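Local coordinates for protein ORF59 (Human herpesvirus 8, PDB 3HSL) that acts as the accessory subunit of the viral DNA polymerase in lytic replication, raising its processivity, probably as a sliding clamp that keeps the enzyme on its template, at residues 111-116 / 131-136; 203-208 / 218-223; 281-286 / 297-302; 22-27 / 102-107. All coordinates share one frame; numbering follows the deposited sequence.

Contact 1 of 4, residues 111-116 / 131-136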
loop_
_atom_site.group_PDB
_atom_site.type_symbol
_atom_site.label_atom_id
_atom_site.label_comp_id
_atom_site.label_asym_id
_atom_site.label_seq_id
_atom_site.Cartn_x
_atom_site.Cartn_y
_atom_site.Cartn_z
ATOM N N ALA A 111 -9.843 -10.116 15.457
ATOM C CA ALA A 111 -9.045 -8.928 15.765
ATOM C C ALA A 111 -9.350 -8.372 17.147
ATOM O O ALA A 111 -10.474 -8.495 17.641
ATOM C CB ALA A 111 -9.271 -7.845 14.712
ATOM N N GLY A 112 -8.346 -7.757 17.765
ATOM C CA GLY A 112 -8.496 -7.188 19.104
ATOM C C GLY A 112 -7.578 -6.000 19.286
ATOM O O GLY A 112 -6.541 -5.902 18.629
ATOM N N ILE A 113 -7.954 -5.087 20.176
ATOM C CA ILE A 113 -7.143 -3.894 20.423
ATOM C C ILE A 113 -6.991 -3.762 21.920
ATOM O O ILE A 113 -7.975 -3.787 22.668
ATOM C CB ILE A 113 -7.787 -2.602 19.877
ATOM C CG1 ILE A 113 -8.345 -2.785 18.470
ATOM C CG2 ILE A 113 -6.782 -1.462 19.888
ATOM C CD1 ILE A 113 -9.027 -1.543 17.972
ATOM N N ALA A 114 -5.757 -3.622 22.369
ATOM C CA ALA A 114 -5.502 -3.516 23.789
ATOM C C ALA A 114 -4.808 -2.213 24.075
ATOM O O ALA A 114 -4.143 -1.666 23.200
ATOM C CB ALA A 114 -4.655 -4.668 24.228
ATOM N N PHE A 115 -4.963 -1.721 25.295
ATOM C CA PHE A 115 -4.348 -0.476 25.730
ATOM C C PHE A 115 -3.682 -0.741 27.058
ATOM O O PHE A 115 -4.210 -1.498 27.880
ATOM C CB PHE A 115 -5.397 0.630 25.860
ATOM C CG PHE A 115 -6.194 0.847 24.600
ATOM C CD1 PHE A 115 -5.691 1.623 23.568
ATOM C CD2 PHE A 115 -7.454 0.270 24.448
ATOM C CE1 PHE A 115 -6.421 1.820 22.413
ATOM C CE2 PHE A 115 -8.198 0.470 23.272
ATOM C CZ PHE A 115 -7.678 1.243 22.264
ATOM N N TYR A 116 -2.525 -0.122 27.275
ATOM C CA TYR A 116 -1.789 -0.319 28.509
ATOM C C TYR A 116 -0.682 0.698 28.727
ATOM O O TYR A 116 -0.233 1.345 27.783
ATOM C CB TYR A 116 -1.206 -1.730 28.548
ATOM C CG TYR A 116 -0.201 -2.042 27.483
ATOM C CD1 TYR A 116 1.159 -1.812 27.702
ATOM C CD2 TYR A 116 -0.600 -2.570 26.257
ATOM C CE1 TYR A 116 2.106 -2.098 26.724
ATOM C CE2 TYR A 116 0.333 -2.860 25.264
ATOM C CZ TYR A 116 1.687 -2.621 25.506
ATOM O OH TYR A 116 2.621 -2.908 24.530
ATOM N N VAL A 131 -0.800 1.068 22.403
ATOM C CA VAL A 131 -1.886 0.355 21.726
ATOM C C VAL A 131 -1.379 -0.912 21.051
ATOM O O VAL A 131 -0.377 -0.864 20.339
ATOM C CB VAL A 131 -2.439 1.115 20.505
ATOM C CG1 VAL A 131 -3.796 0.579 20.154
ATOM C CG2 VAL A 131 -2.601 2.546 20.780
ATOM N N ARG A 132 -2.059 -2.034 21.273
ATOM C CA ARG A 132 -1.741 -3.274 20.569
ATOM C C ARG A 132 -2.941 -3.736 19.783
ATOM O O ARG A 132 -4.053 -3.820 20.320
ATOM C CB ARG A 132 -1.391 -4.478 21.418
ATOM C CG ARG A 132 0.022 -4.737 21.832
ATOM C CD ARG A 132 0.022 -6.246 22.148
ATOM N NE ARG A 132 -1.138 -6.580 22.989
ATOM C CZ ARG A 132 -1.526 -7.809 23.330
ATOM N NH1 ARG A 132 -0.849 -8.866 22.905
ATOM N NH2 ARG A 132 -2.598 -7.987 24.099
ATOM N N THR A 133 -2.719 -4.038 18.516
ATOM C CA THR A 133 -3.778 -4.537 17.678
ATOM C C THR A 133 -3.261 -5.876 17.223
ATOM O O THR A 133 -2.127 -6.006 16.738
ATOM C CB THR A 133 -4.079 -3.608 16.489
ATOM O OG1 THR A 133 -4.511 -2.334 16.986
ATOM C CG2 THR A 133 -5.167 -4.189 15.599
ATOM N N THR A 134 -4.102 -6.877 17.391
ATOM C CA THR A 134 -3.770 -8.206 17.000
ATOM C C THR A 134 -4.726 -8.573 15.911
ATOM O O THR A 134 -5.939 -8.476 16.112
ATOM C CB THR A 134 -3.941 -9.166 18.170
ATOM O OG1 THR A 134 -2.943 -8.859 19.148
ATOM C CG2 THR A 134 -3.751 -10.618 17.722
ATOM N N ILE A 135 -4.176 -8.988 14.771
ATOM C CA ILE A 135 -4.979 -9.434 13.640
ATOM C C ILE A 135 -4.667 -10.932 13.362
ATOM O O ILE A 135 -3.496 -11.354 13.400
ATOM C CB ILE A 135 -4.738 -8.581 12.356
ATOM C CG1 ILE A 135 -4.923 -7.063 12.604
ATOM C CG2 ILE A 135 -5.624 -9.065 11.213
ATOM C CD1 ILE A 135 -6.323 -6.593 13.055
ATOM N N SER A 136 -5.715 -11.720 13.091
ATOM C CA SER A 136 -5.591 -13.137 12.786
ATOM C C SER A 136 -6.250 -13.326 11.440
ATOM O O SER A 136 -7.434 -13.053 11.288
ATOM C CB SER A 136 -6.287 -13.986 13.839
ATOM O OG SER A 136 -5.726 -13.740 15.114
#
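The carbonyl oxygen of Arg-132 takes two donors from the facing strand. Ala-114 N reaches it at 2.7 Å, in the carbonyl plane, and the CA of Ile-113 adds a CH...O contact at 3.1 Å. Arg-132 N returns a bond to Ala-114 O (2.9 Å), and Gly-112 with Thr-134 makes a second reciprocal pair. Strands 111-116 and 131-136 run antiparallel, 164° apart in direction.

Side chains then sort onto two faces. On one, Val-131 CG1 is the pivot. It meets Ile-113 CG2 at 3.6 Å and Phe-115 CE1 at 3.7 Å, all three side chains pointing the same way. CG1 lies anti to its own backbone N (chi1 -161°), which sets it between Ile-113 and Phe-115. Farther along, Ile-135 CD1 lies 3.6 Å from Ala-111 CB. Helix 99-103 covers that end through Leu-103, and the Phe-115 ring stacks on Phe-86.

The other face is more open and partly polar. Arg-132 CG sits at the edge of the Tyr-116 ring, 3.9 Å from CE2, and the two side chains cross at about a right angle. A bend at chi3 (-47°) brings NE near Ala-114, and Arg-132 NH2 ends 3.9 Å from Ala-114 CB. Thr-134 OG1 lies over one guanidinium face, offset to its rim. Main-chain bonds thus fix the register, while one face is mainly hydrophobic and buried and the other carries a cationic group.

Contact 2 of 4, residues 203-208 / 218-223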
loop_
_atom_site.group_PDB
_atom_site.type_symbol
_atom_site.label_atom_id
_atom_site.label_comp_id
_atom_site.label_asym_id
_atom_site.label_seq_id
_atom_site.Cartn_x
_atom_site.Cartn_y
_atom_site.Cartn_z
ATOM N N THR A 203 -37.099 32.969 3.057
ATOM C CA THR A 203 -38.148 33.603 2.244
ATOM C C THR A 203 -38.413 32.788 0.984
ATOM O O THR A 203 -39.532 32.319 0.753
ATOM C CB THR A 203 -37.780 35.054 1.836
ATOM O OG1 THR A 203 -37.603 35.854 3.006
ATOM C CG2 THR A 203 -38.875 35.679 0.966
ATOM N N LEU A 204 -37.372 32.627 0.176
ATOM C CA LEU A 204 -37.440 31.856 -1.049
ATOM C C LEU A 204 -36.949 30.535 -0.528
ATOM O O LEU A 204 -36.057 30.529 0.318
ATOM C CB LEU A 204 -36.411 32.410 -2.031
ATOM C CG LEU A 204 -36.377 33.949 -2.180
ATOM C CD1 LEU A 204 -35.209 34.406 -3.049
ATOM C CD2 LEU A 204 -37.722 34.544 -2.693
ATOM N N SER A 205 -37.465 29.400 -0.960
ATOM C CA SER A 205 -36.860 28.186 -0.395
ATOM C C SER A 205 -35.680 27.859 -1.307
ATOM O O SER A 205 -35.750 26.933 -2.130
ATOM C CB SER A 205 -37.865 27.057 -0.280
ATOM O OG SER A 205 -38.920 27.462 0.567
ATOM N N ILE A 206 -34.598 28.632 -1.148
ATOM C CA ILE A 206 -33.420 28.506 -2.005
ATOM C C ILE A 206 -32.053 28.541 -1.332
ATOM O O ILE A 206 -31.814 29.325 -0.410
ATOM C CB ILE A 206 -33.424 29.651 -3.056
ATOM C CG1 ILE A 206 -34.672 29.589 -3.930
ATOM C CG2 ILE A 206 -32.198 29.595 -3.938
ATOM C CD1 ILE A 206 -34.716 30.677 -4.947
ATOM N N VAL A 207 -31.166 27.676 -1.820
ATOM C CA VAL A 207 -29.795 27.560 -1.356
ATOM C C VAL A 207 -28.910 27.911 -2.519
ATOM O O VAL A 207 -29.084 27.355 -3.609
ATOM C CB VAL A 207 -29.478 26.133 -1.007
ATOM C CG1 VAL A 207 -27.981 25.971 -0.677
ATOM C CG2 VAL A 207 -30.364 25.705 0.147
ATOM N N THR A 208 -27.958 28.819 -2.324
ATOM C CA THR A 208 -27.120 29.165 -3.458
ATOM C C THR A 208 -25.633 28.943 -3.157
ATOM O O THR A 208 -25.154 29.233 -2.064
ATOM C CB THR A 208 -27.392 30.611 -3.975
ATOM O OG1 THR A 208 -26.434 31.543 -3.490
ATOM C CG2 THR A 208 -28.799 31.059 -3.658
ATOM N N ILE A 218 -30.415 26.597 -6.220
ATOM C CA ILE A 218 -31.219 25.390 -6.085
ATOM C C ILE A 218 -32.415 25.670 -5.177
ATOM O O ILE A 218 -32.250 26.181 -4.067
ATOM C CB ILE A 218 -30.423 24.228 -5.473
ATOM C CG1 ILE A 218 -29.209 23.877 -6.345
ATOM C CG2 ILE A 218 -31.335 23.016 -5.278
ATOM C CD1 ILE A 218 -28.318 22.811 -5.762
ATOM N N ASP A 219 -33.618 25.348 -5.633
ATOM C CA ASP A 219 -34.779 25.553 -4.776
ATOM C C ASP A 219 -35.202 24.219 -4.161
ATOM O O ASP A 219 -34.884 23.158 -4.695
ATOM C CB ASP A 219 -35.931 26.281 -5.484
ATOM C CG ASP A 219 -36.444 25.546 -6.705
ATOM O OD1 ASP A 219 -35.791 24.590 -7.163
ATOM O OD2 ASP A 219 -37.520 25.939 -7.211
ATOM N N PHE A 220 -35.915 24.274 -3.042
ATOM C CA PHE A 220 -36.364 23.057 -2.362
ATOM C C PHE A 220 -37.758 23.204 -1.756
ATOM O O PHE A 220 -38.227 24.317 -1.523
ATOM C CB PHE A 220 -35.353 22.654 -1.272
ATOM C CG PHE A 220 -35.117 23.718 -0.231
ATOM C CD1 PHE A 220 -35.945 23.820 0.885
ATOM C CD2 PHE A 220 -34.066 24.619 -0.367
ATOM C CE1 PHE A 220 -35.731 24.802 1.846
ATOM C CE2 PHE A 220 -33.847 25.588 0.576
ATOM C CZ PHE A 220 -34.680 25.685 1.688
ATOM N N LYS A 221 -38.420 22.080 -1.505
ATOM C CA LYS A 221 -39.740 22.125 -0.885
ATOM C C LYS A 221 -39.481 22.033 0.625
ATOM O O LYS A 221 -38.900 21.046 1.110
ATOM C CB LYS A 221 -40.664 21.003 -1.382
ATOM N N PRO A 222 -39.901 23.064 1.376
ATOM C CA PRO A 222 -39.689 23.047 2.816
ATOM C C PRO A 222 -40.797 22.288 3.546
ATOM O O PRO A 222 -41.977 22.494 3.241
ATOM C CB PRO A 222 -39.731 24.531 3.183
ATOM C CG PRO A 222 -40.636 25.153 2.159
ATOM C CD PRO A 222 -40.584 24.294 0.924
ATOM N N GLU A 223 -40.436 21.422 4.494
ATOM C CA GLU A 223 -41.455 20.679 5.246
ATOM C C GLU A 223 -42.161 21.467 6.353
ATOM O O GLU A 223 -41.510 22.027 7.238
ATOM C CB GLU A 223 -40.923 19.341 5.779
ATOM C CG GLU A 223 -40.864 18.211 4.744
ATOM C CD GLU A 223 -42.251 17.731 4.249
ATOM O OE1 GLU A 223 -43.296 18.390 4.503
ATOM O OE2 GLU A 223 -42.279 16.664 3.594
#
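Ser-205 and Phe-220 touch twice, through backbone and through ring. Phe-220 N donates to Ser-205 O at 2.8 Å, and that same oxygen sits 3.3 Å above the plane of the Phe-220 ring, offset toward the rim. The CB of Ser-205 lies over the ring face as well, in a CH-pi contact 3.9 Å from the centroid and 17° off the normal. The CG of Phe-220 stands between its backbone N and carbonyl carbon (chi1 58°), on the side of Ser-205, and the ring beyond it lies against that residue.

Round the ring, Val-207 CG2 comes in obliquely to Phe-220 CE2 at 3.5 Å, the two side chains crossing at about a right angle. Ser-205 OG lies against Pro-222 CG, at 3.3 Å. Ile-206 CG1 packs on Asp-219 CB at 3.9 Å, on the more exposed face.

One step farther out, Val-207 and Ile-218 exchange both backbone bonds as a hydrogen-bonded antiparallel pair, with Val-207 N to Ile-218 O at 2.9 Å. The backbone at Ser-205 has the shape of an inverse gamma turn, although the bond that would close it is weak and doubtful. Val-200 and Leu-171 close in on both Val-207 and Phe-220, while Lys-221 bonds along its backbone to Asp-240 and Gly-242. This is the open end of a beta hairpin formed by strands 206-211 and 214-222, where the second strand, interrupted at Phe-220, moves on to pair with strand 241-243.

Contact 3 of 4, residues 281-286 / 297-302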
loop_
_atom_site.group_PDB
_atom_site.type_symbol
_atom_site.label_atom_id
_atom_site.label_comp_id
_atom_site.label_asym_id
_atom_site.label_seq_id
_atom_site.Cartn_x
_atom_site.Cartn_y
_atom_site.Cartn_z
ATOM N N ILE A 281 -20.779 25.922 11.999
ATOM C CA ILE A 281 -20.394 24.737 11.229
ATOM C C ILE A 281 -21.401 24.106 10.268
ATOM O O ILE A 281 -22.516 23.771 10.660
ATOM C CB ILE A 281 -19.776 23.638 12.150
ATOM C CG1 ILE A 281 -18.469 24.150 12.747
ATOM C CG2 ILE A 281 -19.473 22.359 11.383
ATOM C CD1 ILE A 281 -17.677 23.087 13.517
ATOM N N LEU A 282 -20.974 23.959 9.009
ATOM C CA LEU A 282 -21.757 23.320 7.952
ATOM C C LEU A 282 -21.344 21.834 7.905
ATOM O O LEU A 282 -20.183 21.514 7.644
ATOM C CB LEU A 282 -21.538 24.005 6.587
ATOM C CG LEU A 282 -22.187 23.346 5.345
ATOM C CD1 LEU A 282 -23.694 23.176 5.489
ATOM C CD2 LEU A 282 -21.876 24.052 4.033
ATOM N N GLU A 283 -22.290 20.934 8.159
ATOM C CA GLU A 283 -21.999 19.511 8.164
ATOM C C GLU A 283 -22.554 18.799 6.942
ATOM O O GLU A 283 -23.722 18.945 6.588
ATOM C CB GLU A 283 -22.544 18.866 9.443
ATOM C CG GLU A 283 -22.246 17.373 9.594
ATOM C CD GLU A 283 -22.728 16.754 10.930
ATOM O OE1 GLU A 283 -23.630 17.303 11.602
ATOM O OE2 GLU A 283 -22.191 15.688 11.315
ATOM N N VAL A 284 -21.702 18.022 6.293
ATOM C CA VAL A 284 -22.101 17.231 5.144
ATOM C C VAL A 284 -22.309 15.859 5.753
ATOM O O VAL A 284 -21.348 15.262 6.231
ATOM C CB VAL A 284 -21.001 17.185 4.083
ATOM C CG1 VAL A 284 -21.331 16.157 3.019
ATOM C CG2 VAL A 284 -20.801 18.576 3.481
ATOM N N GLU A 285 -23.541 15.356 5.746
ATOM C CA GLU A 285 -23.813 14.054 6.352
ATOM C C GLU A 285 -24.360 13.001 5.413
ATOM O O GLU A 285 -25.249 13.268 4.600
ATOM C CB GLU A 285 -24.766 14.187 7.542
ATOM C CG GLU A 285 -25.048 12.858 8.204
ATOM C CD GLU A 285 -25.884 12.959 9.454
ATOM O OE1 GLU A 285 -25.825 12.026 10.283
ATOM O OE2 GLU A 285 -26.603 13.958 9.630
ATOM N N GLY A 286 -23.813 11.801 5.544
ATOM C CA GLY A 286 -24.248 10.677 4.766
ATOM C C GLY A 286 -25.594 10.320 5.350
ATOM O O GLY A 286 -25.693 9.932 6.515
ATOM N N LYS A 297 -22.402 6.130 11.459
ATOM C CA LYS A 297 -22.588 7.538 11.146
ATOM C C LYS A 297 -21.358 8.026 10.393
ATOM O O LYS A 297 -20.212 7.763 10.805
ATOM C CB LYS A 297 -22.846 8.417 12.369
ATOM C CG LYS A 297 -24.203 8.235 12.993
ATOM C CD LYS A 297 -24.477 9.337 13.994
ATOM C CE LYS A 297 -25.838 9.179 14.632
ATOM N NZ LYS A 297 -25.887 7.899 15.395
ATOM N N LEU A 298 -21.611 8.733 9.292
ATOM C CA LEU A 298 -20.568 9.283 8.443
ATOM C C LEU A 298 -20.865 10.738 8.093
ATOM O O LEU A 298 -21.918 11.041 7.523
ATOM C CB LEU A 298 -20.453 8.472 7.148
ATOM C CG LEU A 298 -19.384 8.908 6.123
ATOM C CD1 LEU A 298 -17.992 8.793 6.716
ATOM C CD2 LEU A 298 -19.441 8.135 4.807
ATOM N N SER A 299 -19.951 11.645 8.425
ATOM C CA SER A 299 -20.169 13.047 8.074
ATOM C C SER A 299 -18.853 13.771 8.026
ATOM O O SER A 299 -17.843 13.228 8.428
ATOM C CB SER A 299 -21.085 13.743 9.078
ATOM O OG SER A 299 -20.420 13.921 10.307
ATOM N N VAL A 300 -18.876 15.001 7.528
ATOM C CA VAL A 300 -17.687 15.831 7.437
ATOM C C VAL A 300 -18.079 17.218 7.913
ATOM O O VAL A 300 -19.000 17.809 7.391
ATOM C CB VAL A 300 -17.158 15.947 5.989
ATOM C CG1 VAL A 300 -15.929 16.797 5.958
ATOM C CG2 VAL A 300 -16.856 14.560 5.363
ATOM N N LEU A 301 -17.379 17.734 8.909
ATOM C CA LEU A 301 -17.642 19.060 9.429
ATOM C C LEU A 301 -16.834 20.050 8.612
ATOM O O LEU A 301 -15.608 19.940 8.547
ATOM C CB LEU A 301 -17.206 19.143 10.881
ATOM C CG LEU A 301 -17.866 18.118 11.798
ATOM C CD1 LEU A 301 -17.386 18.253 13.218
ATOM C CD2 LEU A 301 -19.367 18.246 11.736
ATOM N N LEU A 302 -17.512 21.013 7.984
ATOM C CA LEU A 302 -16.829 22.026 7.180
ATOM C C LEU A 302 -16.613 23.239 8.037
ATOM O O LEU A 302 -17.570 23.843 8.531
ATOM C CB LEU A 302 -17.630 22.404 5.938
ATOM C CG LEU A 302 -17.898 21.306 4.918
ATOM C CD1 LEU A 302 -18.686 21.931 3.794
ATOM C CD2 LEU A 302 -16.623 20.675 4.378
#
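Leu-302 is the main bump here, and its CD1 drops between two side chains of the opposite strand, 3.8 Å from Leu-282 CD2 and 4.0 Å from Val-284 CG2. Leu-282 lies side by side with it; Val-284 crosses it at a slant. The CG of Leu-302 is anti to its carbonyl carbon (chi1 -62°), and chi2 near 180° carries CD1 into the hollow. Val-300 continues this face, Val-300 CB lying 4.5 Å from Val-284 CB. Helix 254-263 lies over it, with Ala-260 against both valines and Leu-257 against Leu-302.

The backbones form a beta hairpin of strands 282-288 and 296-302, held by two-way bonds between Val-284 and Val-300 and a bond from Gly-286 N to Leu-298 O. At the other end Leu-302 N donates to Leu-282 O at 2.7 Å, while the return bond, Leu-282 N to Leu-302 O, is weak.

On the reverse face Glu-283 extends alongside Leu-301, whose CD2 nestles 3.7 Å from Glu-283 CG. The CG of Glu-283 stands anti to its backbone N (chi1 -177°), and the extended chain carries the carboxylate past Leu-301 to Ser-299. There Ser-299 OG donates to the anti lone pair of Glu-283 OE2 at 2.7 Å. Glu-283 OE1 is taken by His-277, so both carboxylate oxygens have partners. Beside them Glu-285 CB rests 4.0 Å from Ser-299 CB, its own carboxylate bonded to Trp-230.

Contact 4 of 4, residues 22-27 / 102-107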
loop_
_atom_site.group_PDB
_atom_site.type_symbol
_atom_site.label_atom_id
_atom_site.label_comp_id
_atom_site.label_asym_id
_atom_site.label_seq_id
_atom_site.Cartn_x
_atom_site.Cartn_y
_atom_site.Cartn_z
ATOM N N SER A 22 -17.246 -6.492 8.394
ATOM C CA SER A 22 -17.310 -7.020 7.033
ATOM C C SER A 22 -18.530 -6.498 6.337
ATOM O O SER A 22 -18.446 -6.061 5.194
ATOM C CB SER A 22 -17.384 -8.539 7.014
ATOM O OG SER A 22 -16.261 -9.056 7.672
ATOM N N LYS A 23 -19.659 -6.547 7.036
ATOM C CA LYS A 23 -20.917 -6.092 6.472
ATOM C C LYS A 23 -20.848 -4.603 6.158
ATOM O O LYS A 23 -21.607 -4.108 5.341
ATOM C CB LYS A 23 -22.078 -6.401 7.418
ATOM N N ILE A 24 -19.926 -3.906 6.817
ATOM C CA ILE A 24 -19.756 -2.464 6.651
ATOM C C ILE A 24 -18.549 -2.076 5.801
ATOM O O ILE A 24 -18.391 -0.905 5.452
ATOM C CB ILE A 24 -19.604 -1.811 8.038
ATOM C CG1 ILE A 24 -20.858 -2.045 8.867
ATOM C CG2 ILE A 24 -19.356 -0.308 7.935
ATOM C CD1 ILE A 24 -20.708 -1.549 10.289
ATOM N N ARG A 25 -17.714 -3.064 5.476
ATOM C CA ARG A 25 -16.480 -2.886 4.691
ATOM C C ARG A 25 -16.562 -1.868 3.526
ATOM O O ARG A 25 -15.655 -1.046 3.333
ATOM C CB ARG A 25 -15.989 -4.246 4.187
ATOM C CG ARG A 25 -14.604 -4.185 3.618
ATOM C CD ARG A 25 -14.050 -5.519 3.149
ATOM N NE ARG A 25 -12.682 -5.298 2.679
ATOM C CZ ARG A 25 -12.368 -4.849 1.459
ATOM N NH1 ARG A 25 -13.323 -4.565 0.562
ATOM N NH2 ARG A 25 -11.090 -4.679 1.126
ATOM N N ARG A 26 -17.652 -1.940 2.770
ATOM C CA ARG A 26 -17.929 -1.084 1.621
ATOM C C ARG A 26 -17.815 0.396 1.994
ATOM O O ARG A 26 -17.348 1.208 1.205
ATOM C CB ARG A 26 -19.344 -1.423 1.152
ATOM C CG ARG A 26 -19.706 -1.209 -0.303
ATOM C CD ARG A 26 -20.994 -2.082 -0.533
ATOM N NE ARG A 26 -21.172 -2.563 -1.903
ATOM C CZ ARG A 26 -20.637 -3.703 -2.335
ATOM N NH1 ARG A 26 -19.909 -4.445 -1.506
ATOM N NH2 ARG A 26 -20.822 -4.107 -3.587
ATOM N N VAL A 27 -18.241 0.753 3.198
ATOM C CA VAL A 27 -18.147 2.138 3.626
ATOM C C VAL A 27 -16.673 2.503 3.834
ATOM O O VAL A 27 -16.231 3.595 3.451
ATOM C CB VAL A 27 -18.918 2.414 4.932
ATOM C CG1 VAL A 27 -18.850 3.894 5.266
ATOM C CG2 VAL A 27 -20.368 1.998 4.803
ATOM N N GLU A 102 -6.507 -3.178 8.101
ATOM C CA GLU A 102 -6.432 -4.537 8.617
ATOM C C GLU A 102 -7.677 -4.919 9.408
ATOM O O GLU A 102 -8.060 -6.085 9.416
ATOM C CB GLU A 102 -5.203 -4.700 9.509
ATOM C CG GLU A 102 -3.898 -4.255 8.853
ATOM C CD GLU A 102 -3.605 -5.009 7.578
ATOM O OE1 GLU A 102 -3.782 -6.256 7.572
ATOM O OE2 GLU A 102 -3.196 -4.357 6.582
ATOM N N LEU A 103 -8.316 -3.961 10.075
ATOM C CA LEU A 103 -9.527 -4.311 10.823
ATOM C C LEU A 103 -10.633 -4.711 9.856
ATOM O O LEU A 103 -11.453 -5.552 10.180
ATOM C CB LEU A 103 -9.994 -3.186 11.755
ATOM C CG LEU A 103 -9.074 -2.806 12.923
ATOM C CD1 LEU A 103 -9.596 -1.575 13.651
ATOM C CD2 LEU A 103 -8.874 -3.956 13.895
ATOM N N PHE A 104 -10.633 -4.096 8.674
ATOM C CA PHE A 104 -11.612 -4.355 7.608
ATOM C C PHE A 104 -11.142 -5.334 6.543
ATOM O O PHE A 104 -11.840 -5.549 5.550
ATOM C CB PHE A 104 -12.038 -3.050 6.922
ATOM C CG PHE A 104 -12.991 -2.225 7.720
ATOM C CD1 PHE A 104 -14.369 -2.388 7.547
ATOM C CD2 PHE A 104 -12.535 -1.294 8.636
ATOM C CE1 PHE A 104 -15.270 -1.639 8.269
ATOM C CE2 PHE A 104 -13.435 -0.533 9.371
ATOM C CZ PHE A 104 -14.810 -0.711 9.183
ATOM N N GLY A 105 -9.968 -5.923 6.742
ATOM C CA GLY A 105 -9.450 -6.878 5.776
ATOM C C GLY A 105 -10.458 -7.974 5.500
ATOM O O GLY A 105 -11.183 -8.395 6.399
ATOM N N ALA A 106 -10.506 -8.433 4.256
ATOM C CA ALA A 106 -11.424 -9.502 3.875
ATOM C C ALA A 106 -11.017 -10.833 4.503
ATOM O O ALA A 106 -11.836 -11.550 5.092
ATOM C CB ALA A 106 -11.481 -9.641 2.353
ATOM N N ASN A 107 -9.742 -11.164 4.382
ATOM C CA ASN A 107 -9.253 -12.447 4.897
ATOM C C ASN A 107 -8.969 -12.406 6.412
ATOM O O ASN A 107 -8.089 -13.135 6.880
ATOM C CB ASN A 107 -8.009 -12.869 4.074
ATOM C CG ASN A 107 -7.679 -14.349 4.167
ATOM O OD1 ASN A 107 -8.239 -15.084 4.969
ATOM N ND2 ASN A 107 -6.750 -14.793 3.324
#
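Arg-25 and Phe-104 mark the closest backbone approach, their CA atoms 5.9 Å apart, where helix 18-35 passes the chain leaving helix 99-103. The first segment is a kinked stretch of helix: the N atoms of Arg-26 and Val-27 lack the usual bond to the fourth residue back, and Val-27 N instead reaches the third, Ile-24 O, at 2.8 Å. In the second segment the helix gives way at Phe-104 to an irregular loop through Gly-105 and Ala-106.

Phe-104 does most of the packing. Its ring lies obliquely against the helix backbone, Phe-104 CD1 3.6 Å from Arg-25 CA. Phe-104 CE1 lies 4.3 Å from Ile-24 CG2, a looser contact.

Arg-25 answers with its side chain, which reaches the carbonyl of Phe-104. Its CG is anti to the backbone N (chi1 -169°), and the side chain stays extended as far as NE, which makes a weak bond to Phe-104 O at 3.0 Å, bent to 132° at the hydrogen. The oxygen lies near the guanidinium plane, at its edge, while the aliphatic CD of Arg-25 rests 3.3 Å from the same Phe-104 O. The cation would be expected to polarise that carbonyl. At its far end NH2 forms a long, weak ion pair with Glu-29, one turn on.

Around this, Leu-21 of helix 18-35 and Ile-67 of strand 61-67 also touch Phe-104. Leu-103 turns to strand 130-137, where it packs on Thr-133 and Ile-135, and Glu-102 and Asn-107 lie against Gly-96 and Gly-94 of the second subunit.

Overall arrangement
Along the chain contact 4 closes first, followed by contacts 1, 2 and 3. Contacts 1 and 4 are neighbours, centres about 17 Å apart: helix 99-103 leads into strand 108-116, and they touch through Leu-103. Contact 1 belongs to an antiparallel sheet with strands 12-16 and 143-149, whereas contacts 2 and 3 are hairpins of one strand-rich region, centres about 20 Å apart. Contact 3 lies about 7 Å from the chain's centre, and its nearest atoms come within about 4 Å of contact 4 without touching it. Contacts 1 and 2 stand on opposite sides of that centre, about 49 Å between centres. Together they span the subunit, whose family belongs to the DNA clamp clan, and contact 4 adjoins the second subunit.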